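Long-range contacts in 2'-deoxycytidine 5'-triphosphate deaminase (Agrobacterium tumefaciens, PDB 2R9Q), which probably catalyses the hydrolytic deamination of dCTP to dUTP, a step toward dTTP synthesis: residues R118-T123 against P150-I155; G218-H223 against P257-I262; H224-D229 against L239-P244. All coordinates share one frame; numbering follows the deposited sequence.

Contact 1: residues R118-T123 against P150-I155; sequences RLDIFT and PRTFPI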
loop_
_atom_site.group_PDB
_atom_site.type_symbol
_atom_site.label_atom_id
_atom_site.label_comp_id
_atom_site.label_asym_id
_atom_site.label_seq_id
_atom_site.Cartn_x
_atom_site.Cartn_y
_atom_site.Cartn_z
ATOM N N ARG B 118 13.973 10.078 -13.371
ATOM C CA ARG B 118 14.149 10.744 -12.086
ATOM C C ARG B 118 12.816 11.086 -11.421
ATOM O O ARG B 118 12.784 11.359 -10.219
ATOM C CB ARG B 118 14.948 12.036 -12.199
ATOM C CG ARG B 118 16.232 12.016 -12.965
ATOM C CD ARG B 118 17.363 11.232 -12.352
ATOM N NE ARG B 118 18.383 11.018 -13.390
ATOM C CZ ARG B 118 19.431 11.793 -13.624
ATOM N NH1 ARG B 118 19.710 12.829 -12.853
ATOM N NH2 ARG B 118 20.228 11.503 -14.631
ATOM N N LEU B 119 11.730 11.092 -12.196
ATOM C CA LEU B 119 10.421 11.361 -11.679
ATOM C C LEU B 119 9.613 10.090 -11.567
ATOM O O LEU B 119 8.412 10.162 -11.329
ATOM C CB LEU B 119 9.677 12.334 -12.570
ATOM C CG LEU B 119 9.808 13.847 -12.407
ATOM C CD1 LEU B 119 11.161 14.270 -11.923
ATOM C CD2 LEU B 119 9.460 14.522 -13.737
ATOM N N ASP B 120 10.263 8.950 -11.776
ATOM C CA ASP B 120 9.656 7.625 -11.616
ATOM C C ASP B 120 8.385 7.461 -12.459
ATOM O O ASP B 120 7.380 6.965 -11.964
ATOM C CB ASP B 120 9.374 7.391 -10.116
ATOM C CG ASP B 120 9.217 5.922 -9.724
ATOM O OD1 ASP B 120 9.827 4.986 -10.310
ATOM O OD2 ASP B 120 8.482 5.722 -8.751
ATOM N N ILE B 121 8.436 7.901 -13.717
ATOM C CA ILE B 121 7.287 7.806 -14.631
ATOM C C ILE B 121 7.501 6.602 -15.532
ATOM O O ILE B 121 8.454 6.560 -16.271
ATOM C CB ILE B 121 7.043 9.062 -15.500
ATOM C CG1 ILE B 121 6.987 10.329 -14.626
ATOM C CG2 ILE B 121 5.764 8.873 -16.345
ATOM C CD1 ILE B 121 7.227 11.709 -15.371
ATOM N N PHE B 122 6.629 5.610 -15.395
ATOM C CA PHE B 122 6.591 4.454 -16.278
ATOM C C PHE B 122 6.058 4.879 -17.629
ATOM O O PHE B 122 5.029 5.529 -17.719
ATOM C CB PHE B 122 5.747 3.365 -15.621
ATOM C CG PHE B 122 5.376 2.234 -16.497
ATOM C CD1 PHE B 122 6.001 0.989 -16.338
ATOM C CD2 PHE B 122 4.374 2.367 -17.433
ATOM C CE1 PHE B 122 5.659 -0.061 -17.117
ATOM C CE2 PHE B 122 4.001 1.287 -18.225
ATOM C CZ PHE B 122 4.662 0.066 -18.060
ATOM N N THR B 123 6.785 4.517 -18.679
ATOM C CA THR B 123 6.412 4.785 -20.064
ATOM C C THR B 123 6.743 3.595 -20.986
ATOM O O THR B 123 7.669 2.839 -20.729
ATOM C CB THR B 123 7.066 6.115 -20.641
ATOM O OG1 THR B 123 8.482 5.979 -20.740
ATOM C CG2 THR B 123 6.737 7.326 -19.778
ATOM N N PRO B 150 2.485 7.435 -14.100
ATOM C CA PRO B 150 3.305 7.976 -12.995
ATOM C C PRO B 150 3.304 7.033 -11.795
ATOM O O PRO B 150 2.284 6.515 -11.455
ATOM C CB PRO B 150 2.598 9.291 -12.653
ATOM C CG PRO B 150 1.757 9.587 -13.852
ATOM C CD PRO B 150 1.321 8.296 -14.351
ATOM N N ARG B 151 4.438 6.815 -11.171
ATOM C CA ARG B 151 4.498 5.881 -10.084
ATOM C C ARG B 151 4.611 6.573 -8.722
ATOM O O ARG B 151 3.969 6.171 -7.786
ATOM C CB ARG B 151 5.661 4.935 -10.327
ATOM C CG ARG B 151 5.349 3.519 -10.576
ATOM C CD ARG B 151 5.010 3.137 -12.003
ATOM N NE ARG B 151 3.582 3.099 -12.362
ATOM C CZ ARG B 151 2.517 2.787 -11.597
ATOM N NH1 ARG B 151 2.605 2.408 -10.319
ATOM N NH2 ARG B 151 1.305 2.831 -12.153
ATOM N N THR B 152 5.468 7.586 -8.596
ATOM C CA THR B 152 5.671 8.246 -7.301
ATOM C C THR B 152 5.101 9.631 -7.235
ATOM O O THR B 152 4.494 9.967 -6.261
ATOM C CB THR B 152 7.149 8.322 -6.914
ATOM O OG1 THR B 152 7.694 7.006 -6.926
ATOM C CG2 THR B 152 7.349 8.970 -5.505
ATOM N N PHE B 153 5.372 10.449 -8.251
ATOM C CA PHE B 153 4.905 11.818 -8.291
ATOM C C PHE B 153 3.796 11.974 -9.294
ATOM O O PHE B 153 3.916 11.522 -10.452
ATOM C CB PHE B 153 6.026 12.836 -8.669
ATOM C CG PHE B 153 7.325 12.644 -7.936
ATOM C CD1 PHE B 153 7.426 12.911 -6.611
ATOM C CD2 PHE B 153 8.456 12.251 -8.604
ATOM C CE1 PHE B 153 8.591 12.723 -5.963
ATOM C CE2 PHE B 153 9.613 12.057 -7.949
ATOM C CZ PHE B 153 9.671 12.296 -6.627
ATOM N N PRO B 154 2.717 12.662 -8.884
ATOM C CA PRO B 154 1.783 13.061 -9.915
ATOM C C PRO B 154 2.417 14.145 -10.806
ATOM O O PRO B 154 3.253 14.958 -10.337
ATOM C CB PRO B 154 0.610 13.574 -9.113
ATOM C CG PRO B 154 1.216 14.066 -7.808
ATOM C CD PRO B 154 2.276 13.082 -7.537
ATOM N N ILE B 155 2.077 14.130 -12.080
ATOM C CA ILE B 155 2.741 14.990 -13.057
ATOM C C ILE B 155 1.768 15.819 -13.859
ATOM O O ILE B 155 0.623 15.457 -13.994
ATOM C CB ILE B 155 3.727 14.220 -13.941
ATOM C CG1 ILE B 155 3.033 13.187 -14.827
ATOM C CG2 ILE B 155 4.852 13.609 -13.082
ATOM C CD1 ILE B 155 3.886 12.682 -16.001
HETATM O O HOH W 1 5.890 9.516 -10.899
#

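Contact 2: residues G218-H223 against P257-I262; sequences GYRGKH and PDEFYI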
loop_
_atom_site.group_PDB
_atom_site.type_symbol
_atom_site.label_atom_id
_atom_site.label_comp_id
_atom_site.label_asym_id
_atom_site.label_seq_id
_atom_site.Cartn_x
_atom_site.Cartn_y
_atom_site.Cartn_z
ATOM N N GLY B 218 22.408 9.753 -2.373
ATOM C CA GLY B 218 21.330 9.829 -3.315
ATOM C C GLY B 218 20.013 10.257 -2.706
ATOM O O GLY B 218 19.951 10.885 -1.662
ATOM N N TYR B 219 18.944 9.945 -3.400
ATOM C CA TYR B 219 17.633 10.462 -3.056
ATOM C C TYR B 219 16.606 9.330 -3.061
ATOM O O TYR B 219 16.728 8.395 -3.815
ATOM C CB TYR B 219 17.231 11.589 -4.019
ATOM C CG TYR B 219 18.132 12.815 -3.915
ATOM C CD1 TYR B 219 17.888 13.803 -2.974
ATOM C CD2 TYR B 219 19.241 12.948 -4.733
ATOM C CE1 TYR B 219 18.704 14.903 -2.873
ATOM C CE2 TYR B 219 20.090 14.049 -4.645
ATOM C CZ TYR B 219 19.814 15.022 -3.716
ATOM O OH TYR B 219 20.631 16.100 -3.619
ATOM N N ARG B 220 15.622 9.461 -2.178
ATOM C CA ARG B 220 14.388 8.717 -2.194
ATOM C C ARG B 220 13.206 9.669 -2.511
ATOM O O ARG B 220 13.127 10.792 -2.013
ATOM C CB ARG B 220 14.247 8.039 -0.849
ATOM C CG ARG B 220 13.050 7.198 -0.671
ATOM C CD ARG B 220 13.205 6.333 0.541
ATOM N NE ARG B 220 13.398 7.154 1.728
ATOM C CZ ARG B 220 14.079 6.781 2.826
ATOM N NH1 ARG B 220 14.657 5.580 2.925
ATOM N NH2 ARG B 220 14.191 7.631 3.846
ATOM N N GLY B 221 12.311 9.237 -3.389
ATOM C CA GLY B 221 11.082 9.986 -3.680
ATOM C C GLY B 221 10.119 10.115 -2.503
ATOM O O GLY B 221 9.982 9.203 -1.701
ATOM N N LYS B 222 9.486 11.276 -2.398
ATOM C CA LYS B 222 8.492 11.554 -1.361
ATOM C C LYS B 222 7.049 11.264 -1.846
ATOM O O LYS B 222 6.808 11.074 -3.035
ATOM C CB LYS B 222 8.604 12.997 -0.891
ATOM C CG LYS B 222 9.853 13.340 -0.111
ATOM C CD LYS B 222 9.798 14.798 0.383
ATOM C CE LYS B 222 10.837 15.074 1.487
ATOM N NZ LYS B 222 10.719 16.452 2.100
ATOM N N HIS B 223 6.096 11.224 -0.912
ATOM C CA HIS B 223 4.700 10.902 -1.240
ATOM C C HIS B 223 3.761 12.076 -0.967
ATOM O O HIS B 223 4.075 12.999 -0.267
ATOM C CB HIS B 223 4.279 9.649 -0.511
ATOM C CG HIS B 223 5.160 8.472 -0.796
ATOM N ND1 HIS B 223 6.002 7.924 0.147
ATOM C CD2 HIS B 223 5.353 7.761 -1.933
ATOM C CE1 HIS B 223 6.666 6.916 -0.392
ATOM N NE2 HIS B 223 6.289 6.796 -1.654
ATOM N N PRO B 257 10.797 -2.006 -1.200
ATOM C CA PRO B 257 10.288 -2.217 -2.563
ATOM C C PRO B 257 9.240 -1.181 -3.028
ATOM O O PRO B 257 9.075 -0.994 -4.234
ATOM C CB PRO B 257 9.695 -3.661 -2.524
ATOM C CG PRO B 257 9.973 -4.197 -1.187
ATOM C CD PRO B 257 10.353 -3.073 -0.279
ATOM N N ASP B 258 8.559 -0.520 -2.088
ATOM C CA ASP B 258 7.604 0.563 -2.435
ATOM C C ASP B 258 8.279 1.920 -2.748
ATOM O O ASP B 258 7.630 2.833 -3.208
ATOM C CB ASP B 258 6.570 0.797 -1.315
ATOM C CG ASP B 258 5.841 -0.497 -0.873
ATOM O OD1 ASP B 258 5.736 -0.708 0.377
ATOM O OD2 ASP B 258 5.384 -1.291 -1.761
ATOM N N GLU B 259 9.567 2.049 -2.490
ATOM C CA GLU B 259 10.259 3.288 -2.704
ATOM C C GLU B 259 11.030 3.337 -4.026
ATOM O O GLU B 259 11.254 2.355 -4.686
ATOM C CB GLU B 259 11.191 3.554 -1.527
ATOM C CG GLU B 259 10.522 3.607 -0.139
ATOM C CD GLU B 259 9.574 4.778 0.067
ATOM O OE1 GLU B 259 9.892 5.933 -0.327
ATOM O OE2 GLU B 259 8.505 4.560 0.672
ATOM N N PHE B 260 11.416 4.525 -4.446
ATOM C CA PHE B 260 12.391 4.611 -5.530
ATOM C C PHE B 260 13.546 5.482 -5.119
ATOM O O PHE B 260 13.390 6.406 -4.346
ATOM C CB PHE B 260 11.705 4.983 -6.862
ATOM C CG PHE B 260 11.852 6.388 -7.288
ATOM C CD1 PHE B 260 12.690 6.701 -8.345
ATOM C CD2 PHE B 260 11.102 7.386 -6.692
ATOM C CE1 PHE B 260 12.839 7.977 -8.759
ATOM C CE2 PHE B 260 11.218 8.689 -7.105
ATOM C CZ PHE B 260 12.087 9.000 -8.147
ATOM N N TYR B 261 14.715 5.097 -5.590
ATOM C CA TYR B 261 15.979 5.617 -5.150
ATOM C C TYR B 261 16.758 6.156 -6.354
ATOM O O TYR B 261 16.863 5.498 -7.374
ATOM C CB TYR B 261 16.798 4.531 -4.424
ATOM C CG TYR B 261 16.160 3.969 -3.164
ATOM C CD1 TYR B 261 16.473 4.495 -1.918
ATOM C CD2 TYR B 261 15.237 2.957 -3.225
ATOM C CE1 TYR B 261 15.880 4.025 -0.770
ATOM C CE2 TYR B 261 14.643 2.474 -2.085
ATOM C CZ TYR B 261 14.966 3.005 -0.828
ATOM O OH TYR B 261 14.366 2.489 0.367
ATOM N N ILE B 262 17.307 7.359 -6.229
ATOM C CA ILE B 262 18.221 7.897 -7.238
ATOM C C ILE B 262 19.614 7.781 -6.650
ATOM O O ILE B 262 19.939 8.400 -5.641
ATOM C CB ILE B 262 17.924 9.382 -7.637
ATOM C CG1 ILE B 262 16.541 9.512 -8.264
ATOM C CG2 ILE B 262 18.969 9.900 -8.598
ATOM C CD1 ILE B 262 16.035 10.950 -8.300
HETATM O O HOH W 2 10.007 6.714 -2.903
#

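Contact 3: residues H224-D229 against L239-P244; sequences HTAVVD and LDFWEP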
loop_
_atom_site.group_PDB
_atom_site.type_symbol
_atom_site.label_atom_id
_atom_site.label_comp_id
_atom_site.label_asym_id
_atom_site.label_seq_id
_atom_site.Cartn_x
_atom_site.Cartn_y
_atom_site.Cartn_z
ATOM N N HIS B 224 2.619 12.093 -1.589
ATOM C CA HIS B 224 1.704 13.257 -1.415
ATOM C C HIS B 224 2.318 14.646 -1.715
ATOM O O HIS B 224 1.948 15.672 -1.095
ATOM C CB HIS B 224 1.053 13.206 -0.034
ATOM C CG HIS B 224 0.311 11.932 0.214
ATOM N ND1 HIS B 224 -0.956 11.700 -0.280
ATOM C CD2 HIS B 224 0.680 10.801 0.853
ATOM C CE1 HIS B 224 -1.352 10.490 0.077
ATOM N NE2 HIS B 224 -0.379 9.923 0.771
ATOM N N THR B 225 3.188 14.662 -2.723
ATOM C CA THR B 225 3.842 15.852 -3.163
ATOM C C THR B 225 2.858 16.687 -3.956
ATOM O O THR B 225 1.756 16.260 -4.243
ATOM C CB THR B 225 5.124 15.530 -4.042
ATOM O OG1 THR B 225 4.740 14.932 -5.293
ATOM C CG2 THR B 225 6.163 14.618 -3.303
ATOM N N ALA B 226 3.267 17.902 -4.287
ATOM C CA ALA B 226 2.627 18.689 -5.335
ATOM C C ALA B 226 2.824 17.955 -6.667
ATOM O O ALA B 226 3.519 16.927 -6.734
ATOM C CB ALA B 226 3.217 20.130 -5.368
ATOM N N VAL B 227 2.185 18.463 -7.724
ATOM C CA VAL B 227 2.266 17.863 -9.044
ATOM C C VAL B 227 3.562 18.347 -9.687
ATOM O O VAL B 227 3.957 19.456 -9.447
ATOM C CB VAL B 227 1.021 18.196 -9.918
ATOM C CG1 VAL B 227 -0.233 17.718 -9.237
ATOM C CG2 VAL B 227 0.941 19.699 -10.194
ATOM N N VAL B 228 4.245 17.499 -10.446
ATOM C CA VAL B 228 5.432 17.927 -11.136
ATOM C C VAL B 228 5.139 18.266 -12.577
ATOM O O VAL B 228 4.741 17.395 -13.314
ATOM C CB VAL B 228 6.567 16.889 -11.114
ATOM C CG1 VAL B 228 7.775 17.451 -11.881
ATOM C CG2 VAL B 228 6.939 16.548 -9.712
ATOM N N ASP B 229 5.344 19.533 -12.956
ATOM C CA ASP B 229 5.334 19.950 -14.361
ATOM C C ASP B 229 6.616 19.470 -15.058
ATOM O O ASP B 229 7.719 19.906 -14.746
ATOM C CB ASP B 229 5.153 21.472 -14.499
ATOM C CG ASP B 229 4.665 21.901 -15.892
ATOM O OD1 ASP B 229 5.148 21.352 -16.910
ATOM O OD2 ASP B 229 3.805 22.816 -15.974
ATOM N N LEU B 239 13.914 19.632 -1.987
ATOM C CA LEU B 239 13.482 19.099 -0.692
ATOM C C LEU B 239 11.985 18.852 -0.502
ATOM O O LEU B 239 11.591 18.266 0.507
ATOM C CB LEU B 239 13.982 19.994 0.462
ATOM C CG LEU B 239 15.278 19.631 1.205
ATOM C CD1 LEU B 239 16.013 18.355 0.686
ATOM C CD2 LEU B 239 16.200 20.831 1.218
ATOM N N ASP B 240 11.136 19.251 -1.436
ATOM C CA ASP B 240 9.750 18.867 -1.265
ATOM C C ASP B 240 9.249 17.788 -2.245
ATOM O O ASP B 240 8.041 17.542 -2.324
ATOM C CB ASP B 240 8.827 20.086 -1.075
ATOM C CG ASP B 240 8.838 21.018 -2.227
ATOM O OD1 ASP B 240 8.852 20.514 -3.381
ATOM O OD2 ASP B 240 8.812 22.247 -1.951
ATOM N N PHE B 241 10.210 17.123 -2.913
ATOM C CA PHE B 241 9.984 15.923 -3.729
ATOM C C PHE B 241 10.898 14.744 -3.411
ATOM O O PHE B 241 10.502 13.590 -3.536
ATOM C CB PHE B 241 10.135 16.264 -5.206
ATOM C CG PHE B 241 9.080 17.174 -5.697
ATOM C CD1 PHE B 241 7.815 16.680 -5.965
ATOM C CD2 PHE B 241 9.330 18.539 -5.868
ATOM C CE1 PHE B 241 6.819 17.504 -6.404
ATOM C CE2 PHE B 241 8.317 19.386 -6.293
ATOM C CZ PHE B 241 7.059 18.866 -6.567
ATOM N N TRP B 242 12.132 15.048 -3.033
ATOM C CA TRP B 242 13.149 14.037 -2.802
ATOM C C TRP B 242 13.655 14.181 -1.377
ATOM O O TRP B 242 13.672 15.284 -0.855
ATOM C CB TRP B 242 14.263 14.199 -3.823
ATOM C CG TRP B 242 13.859 13.960 -5.273
ATOM C CD1 TRP B 242 13.755 12.751 -5.905
ATOM C CD2 TRP B 242 13.518 14.951 -6.253
ATOM N NE1 TRP B 242 13.370 12.920 -7.206
ATOM C CE2 TRP B 242 13.224 14.262 -7.456
ATOM C CE3 TRP B 242 13.455 16.361 -6.242
ATOM C CZ2 TRP B 242 12.866 14.942 -8.652
ATOM C CZ3 TRP B 242 13.083 17.047 -7.413
ATOM C CH2 TRP B 242 12.789 16.329 -8.611
ATOM N N GLU B 243 13.986 13.067 -0.742
ATOM C CA GLU B 243 14.622 13.057 0.562
ATOM C C GLU B 243 16.059 12.644 0.349
ATOM O O GLU B 243 16.292 11.543 -0.149
ATOM C CB GLU B 243 14.031 12.024 1.520
ATOM C CG GLU B 243 12.568 12.145 1.790
ATOM C CD GLU B 243 12.010 10.963 2.569
ATOM O OE1 GLU B 243 12.747 9.947 2.743
ATOM O OE2 GLU B 243 10.833 11.053 3.002
ATOM N N PRO B 244 17.021 13.496 0.766
ATOM C CA PRO B 244 18.453 13.145 0.680
ATOM C C PRO B 244 18.790 12.006 1.620
ATOM O O PRO B 244 18.177 11.885 2.665
ATOM C CB PRO B 244 19.180 14.419 1.102
ATOM C CG PRO B 244 18.152 15.406 1.455
ATOM C CD PRO B 244 16.804 14.835 1.338
HETATM O O HOH W 3 5.746 18.823 -2.790
#

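Contact 1: residues R118-T123 against P150-I155
Ile-121 and Pro-150 form the antiparallel, non-hydrogen-bonded pair that ends the pairing of strands 121-127 and 143-150 in the N-terminal dUTPase-like domain, and from there the two chains diverge. One step beyond, Arg-151 N donates to Asp-120 O at 3.1 Å, bent to 142° at the hydrogen. The Asp-120 carboxylate then crosses Thr-152 at about a right angle. Asp-120 CG stands anti to its backbone N (chi1 -159°), and Asp-120 OD2 accepts from Thr-152 OG1 at a very short 2.4 Å, a length best treated as doubtful. Arg-318, in a salt bridge to OD2, and the Tyr-293 hydroxyl, bonded to OD1, tie the same carboxylate to the C-terminal domain, so this buried acid joins the two dUTPase-like halves of the chain. Where the backbones separate, a water bridges them: it lies 2.6 Å from Leu-119 O and accepts from Phe-153 N at 2.9 Å and, weakly, from Arg-151 N.

Packing contacts surround the polar centre. Ile-121 and Ile-155 reach toward each other tip to tip, their CD1 atoms 3.5 Å apart; separately, the Phe-153 ring sets its edge against Leu-119 CA and Arg-118 O, its CD2 lying 3.4 Å from Leu-119 O. On the other side of Asp-120 in the sequence, Phe-122 CB packs against Arg-151 CD at 3.7 Å, near the plane of the guanidinium. The Arg-151 chain bends at chi2 and chi3, and its NH2 bonds to Ser-149 OG, while Val-322 of the second subunit packs on both Phe-122 and Arg-151.

Contact 2: residues G218-H223 against P257-I262
Tyr-219 and Ile-262 exchange a reciprocal pair of backbone hydrogen bonds, Tyr-219 N to Ile-262 O at 2.9 Å and Ile-262 N to Tyr-219 O at 2.7 Å. A third bond runs from Gly-221 N to Phe-260 O at 3.2 Å, past the non-hydrogen-bonded pair of Arg-220 and Tyr-261. At Gly-221 the absence of a CB lets the Phe-260 ring come in obliquely, with Phe-260 CE2 3.7 Å from Gly-221 CA.

This is the antiparallel join of strands 216-221 and 261-269 in the five-stranded sheet of the C-terminal dUTPase-like domain. Beyond it, a water takes over the bridging, donating to Gly-221 O and to Glu-259 OE1 (2.7 Å) and accepting from Phe-260 N.

Arg-220 and Tyr-261 lie side by side, pointing the same way, with Arg-220 CD 3.8 Å from Tyr-261 CE1. The Glu-259 chain bends at chi2 (-67°), which turns CD; it crosses Arg-220 obliquely, and Glu-259 OE2 lies at the His-223 ring edge, 3.2 Å from His-223 CE1. Glu-259 OE1 stays 4.2 Å from Arg-220 NE, beyond a salt bridge. Further out, Glu-243 takes Arg-220 NH2 in a salt bridge, and the Tyr-261 hydroxyl is bonded to Asp-256 N.

Contact 3: residues H224-D229 against L239-P244
Phe-241 carries the apolar part of the contact, its ring reaching from just before strand 242-246, at the edge of the C-terminal domain's sheet within this chain, to the loop leading into strand 228-229, which pairs with strand 155-157 of the N-terminal domain. With CG anti to the carbonyl carbon (chi1 -67°), the ring crosses Thr-225 at about a right angle, Phe-241 CD1 lying 3.5 Å from Thr-225 CB. Val-228 CG2 approaches Phe-241 CE1 obliquely at 3.4 Å, and Ala-226 CB is 4.2 Å from Phe-241 CZ.

Polar atoms gather at the ring's edge: Ala-226 O sits in the ring plane, 3.4 Å from Phe-241 CE1, with Thr-225 OG1 near that plane too. Thr-225 OG1, placed between its backbone N and carbonyl carbon (chi1 68°), donates to Ala-226 O at 2.7 Å. The methyl Thr-225 CG2 packs on Asp-240 O. A water accepts from Ala-226 N at 3.0 Å and donates to Asp-240 O at 2.7 Å, while standing above one face of the Phe-241 ring near its rim.

Direct contact is mainly van der Waals; the ring-edge hydrogens, weakly positive, probably add some attraction to the two oxygens, and the polar link between the backbones passes through the water.

How the contacts relate
The centres of the three contacts lie about 11 Å from one another, on the same side of the chain's centre. Contact 1 comes first in the chain, within the N-terminal domain; both segments of contact 3 lie between the two segments of contact 2. Strands 216-221 and 242-246 are neighbours in one sheet, which joins contacts 2 and 3. Contact 1 meets contact 3 where strand 228-229 runs parallel to 155-157, and meets contact 2 where Phe-260 packs on Asp-120 and Thr-152. Contact 1 lies in one domain and contacts 2 and 3 in the other, so their touching residues form part of the interface between the domains, while contacts 2 and 3 both also touch the fourth subunit.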